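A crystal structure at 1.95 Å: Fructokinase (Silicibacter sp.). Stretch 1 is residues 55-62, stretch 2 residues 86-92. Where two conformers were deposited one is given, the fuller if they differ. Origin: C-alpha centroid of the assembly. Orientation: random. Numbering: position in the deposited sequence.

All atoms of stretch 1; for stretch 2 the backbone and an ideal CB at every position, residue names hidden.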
# COMPACT_ATOMS: atom_id res chain seq x y z
N VAL A 55 -0.34 -10.58 -1.41
CA VAL A 55 -0.30 -9.12 -1.37
C VAL A 55 -1.65 -8.55 -1.80
O VAL A 55 -2.17 -8.88 -2.85
CB VAL A 55 0.85 -8.55 -2.25
CG1 VAL A 55 0.84 -7.01 -2.17
CG2 VAL A 55 2.23 -9.13 -1.81
N VAL A 56 -2.18 -7.68 -0.95
CA VAL A 56 -3.47 -7.01 -1.18
C VAL A 56 -3.20 -5.50 -1.32
O VAL A 56 -2.92 -4.80 -0.35
CB VAL A 56 -4.48 -7.29 -0.05
CG1 VAL A 56 -5.80 -6.42 -0.25
CG2 VAL A 56 -4.77 -8.81 0.07
N PRO A 57 -3.22 -4.97 -2.55
CA PRO A 57 -3.01 -3.53 -2.64
C PRO A 57 -4.22 -2.68 -2.27
O PRO A 57 -5.37 -3.07 -2.50
CB PRO A 57 -2.70 -3.32 -4.12
CG PRO A 57 -2.43 -4.64 -4.65
CD PRO A 57 -3.21 -5.59 -3.88
N MSE A 58 -3.92 -1.50 -1.75
CA MSE A 58 -4.97 -0.50 -1.42
C MSE A 58 -5.44 0.31 -2.63
O MSE A 58 -6.45 0.95 -2.56
CB MSE A 58 -4.57 0.41 -0.24
CG MSE A 58 -3.67 1.55 -0.48
SE MSE A 58 -3.78 2.99 0.95
CE MSE A 58 -5.37 3.80 0.42
N ASP A 59 -4.75 0.20 -3.74
CA ASP A 59 -4.99 1.09 -4.90
C ASP A 59 -6.40 0.95 -5.48
O ASP A 59 -6.93 1.87 -6.11
CB ASP A 59 -3.96 0.85 -6.02
CG ASP A 59 -2.72 1.71 -5.88
OD1 ASP A 59 -2.72 2.68 -5.07
OD2 ASP A 59 -1.74 1.44 -6.61
N GLY A 60 -6.96 -0.23 -5.27
CA GLY A 60 -8.29 -0.57 -5.81
C GLY A 60 -9.36 0.31 -5.20
O GLY A 60 -10.51 0.33 -5.64
N PHE A 61 -8.95 1.05 -4.18
CA PHE A 61 -9.87 1.87 -3.39
C PHE A 61 -9.85 3.33 -3.75
O PHE A 61 -10.47 4.15 -3.10
CB PHE A 61 -9.64 1.64 -1.89
CG PHE A 61 -10.21 0.32 -1.46
CD1 PHE A 61 -11.55 0.22 -1.10
CD2 PHE A 61 -9.45 -0.84 -1.54
CE1 PHE A 61 -12.09 -0.98 -0.78
CE2 PHE A 61 -10.00 -2.06 -1.23
CZ PHE A 61 -11.31 -2.14 -0.84
N HIS A 62 -9.15 3.65 -4.84
CA HIS A 62 -9.29 4.99 -5.40
C HIS A 62 -10.75 5.21 -5.74
O HIS A 62 -11.45 4.33 -6.26
CB HIS A 62 -8.55 5.16 -6.73
CG HIS A 62 -7.10 5.47 -6.62
ND1 HIS A 62 -6.14 4.49 -6.63
CD2 HIS A 62 -6.44 6.66 -6.59
CE1 HIS A 62 -4.94 5.06 -6.59
NE2 HIS A 62 -5.10 6.37 -6.59
N UNK A 86 -13.42 4.47 4.02
CA UNK A 86 -14.36 3.65 4.77
C UNK A 86 -14.48 2.25 4.13
O UNK A 86 -14.56 1.24 4.83
CB UNK A 86 -15.73 4.33 4.83
N UNK A 87 -14.45 2.21 2.82
CA UNK A 87 -14.50 0.93 2.08
C UNK A 87 -13.24 0.12 2.29
O UNK A 87 -13.27 -1.11 2.49
CB UNK A 87 -14.70 1.18 0.58
N UNK A 88 -12.11 0.81 2.27
CA UNK A 88 -10.80 0.12 2.50
C UNK A 88 -10.78 -0.42 3.92
O UNK A 88 -10.36 -1.54 4.19
CB UNK A 88 -9.62 1.06 2.28
N UNK A 89 -11.23 0.41 4.85
CA UNK A 89 -11.26 0.01 6.25
C UNK A 89 -12.14 -1.24 6.42
O UNK A 89 -11.79 -2.16 7.15
CB UNK A 89 -11.77 1.16 7.12
N UNK A 90 -13.27 -1.25 5.71
CA UNK A 90 -14.21 -2.36 5.78
C UNK A 90 -13.57 -3.64 5.27
O UNK A 90 -13.77 -4.72 5.81
CB UNK A 90 -15.47 -2.04 4.98
N UNK A 91 -12.77 -3.51 4.22
CA UNK A 91 -12.03 -4.67 3.66
C UNK A 91 -11.05 -5.24 4.67
O UNK A 91 -10.99 -6.45 4.90
CB UNK A 91 -11.28 -4.27 2.39
N UNK A 92 -10.28 -4.34 5.28
CA UNK A 92 -9.29 -4.75 6.27
C UNK A 92 -9.94 -5.57 7.39
O UNK A 92 -9.43 -6.65 7.80
CB UNK A 92 -8.58 -3.52 6.85

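Stretch 2 is helical throughout, with every phi/psi pair in the alpha region, and it passes stretch 1 where a strand ends and a short 3-10 segment carries Phe61. What stretch 1 offers is almost entirely apolar: the Phe61 ring, the Val56 methyls and the side chain of the selenomethionine Met58. No hydrogen bond links the two stretches.

At position 86 CA-to-CB points away, and the ideal CB has nothing of stretch 1 within 5.5 Å. This contact sets almost no condition there, and a polar or charged side chain would do as well as any. The deposited residue is Glu86, modelled in two conformers; its backbone O accepts a hydrogen bond from the backbone N of position 90.

Position 87 is more confined. Its CB direction is toward stretch 1, and an ideal CB would lie 3.7 Å from Phe61 CE1, so a small residue suits best; alanine could be accommodated at ordinary contact distance, whereas longer side chains would have to turn off the ring. The residue is Gly87, and the Phe61 ring packs against the helix backbone here, Phe61 CE1 lying 3.5 Å from Gly87 C.

Position 88 directs its CB sideways, 3.9 Å from Phe61 CG and 5.4 Å from Met58 CE. A side chain leaving here can run past Phe61 toward Met58, which favours a large apolar group: leucine, methionine or an aromatic. It is Phe88, with chi1 at 179° (t). Its ring receives Met58 CB over one face, 3.9 Å from the ring centroid, with Met58 CB and Phe88 CE1 3.5 Å apart; Met58 SE lies obliquely, 4.8 Å from the same centroid. Phe88 CA in turn sits over a face of the Phe61 ring, 3.8 Å from its centroid, a CH-pi contact made by the backbone. The two phenyl rings meet obliquely, their planes at 56° and their centroids 5.5 Å apart, with Phe61 CD2 3.8 Å from Phe88 CD1.

Position 89 points away from stretch 1, so its choice is left open by this contact and polar groups are suitable; it is Gln89, extended through chi1 and chi2 (both t). Position 90 points sideways with nothing of stretch 1 near its CB, and again a long polar chain is acceptable. Arg90 occupies it, its nearest approach being 6.8 Å, from Arg90 CB to Phe61 CE1.

At position 91 the CB points toward stretch 1, 3.9 Å from Phe61 CZ, with Val56 also within reach of a longer side chain. A branched aliphatic or methionine would fit this apolar setting. The residue is Leu91, in the t, p rotamer, whose CD2 bridges both neighbours: it is 3.5 Å from Phe61 CE2 and 4.1 Å from Val56 CG1.

Position 92 lies out of reach of stretch 1, which therefore imposes little on its identity. Cys92 is found there, its backbone N hydrogen-bonded to Phe88 O at 3.0 Å.

Stretch 2 (86-92) EGFQRLC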
# COMPACT_ATOMS: atom_id res chain seq x y z
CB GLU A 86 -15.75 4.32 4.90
CG GLU A 86 -15.77 5.68 5.62
CD GLU A 86 -17.18 6.12 6.06
OE1 GLU A 86 -17.79 5.44 6.92
OE2 GLU A 86 -17.70 7.14 5.56
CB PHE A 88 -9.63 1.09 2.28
CG PHE A 88 -8.27 0.49 2.52
CD1 PHE A 88 -7.87 -0.67 1.87
CD2 PHE A 88 -7.39 1.10 3.38
CE1 PHE A 88 -6.61 -1.20 2.08
CE2 PHE A 88 -6.12 0.58 3.59
CZ PHE A 88 -5.75 -0.58 2.95
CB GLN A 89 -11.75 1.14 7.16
CG GLN A 89 -11.75 0.78 8.63
CD GLN A 89 -12.03 1.98 9.51
OE1 GLN A 89 -11.26 2.31 10.42
NE2 GLN A 89 -13.13 2.66 9.23
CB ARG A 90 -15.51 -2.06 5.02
CG ARG A 90 -16.51 -1.26 5.83
CD ARG A 90 -17.90 -1.15 5.17
NE ARG A 90 -17.89 -0.34 3.97
CZ ARG A 90 -18.05 0.97 3.99
NH1 ARG A 90 -18.23 1.58 5.16
NH2 ARG A 90 -18.02 1.67 2.86
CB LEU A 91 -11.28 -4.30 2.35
CG LEU A 91 -10.18 -5.30 1.94
CD1 LEU A 91 -10.77 -6.70 1.59
CD2 LEU A 91 -9.37 -4.77 0.81
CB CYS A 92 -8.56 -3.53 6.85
SG CYS A 92 -7.47 -2.76 5.62
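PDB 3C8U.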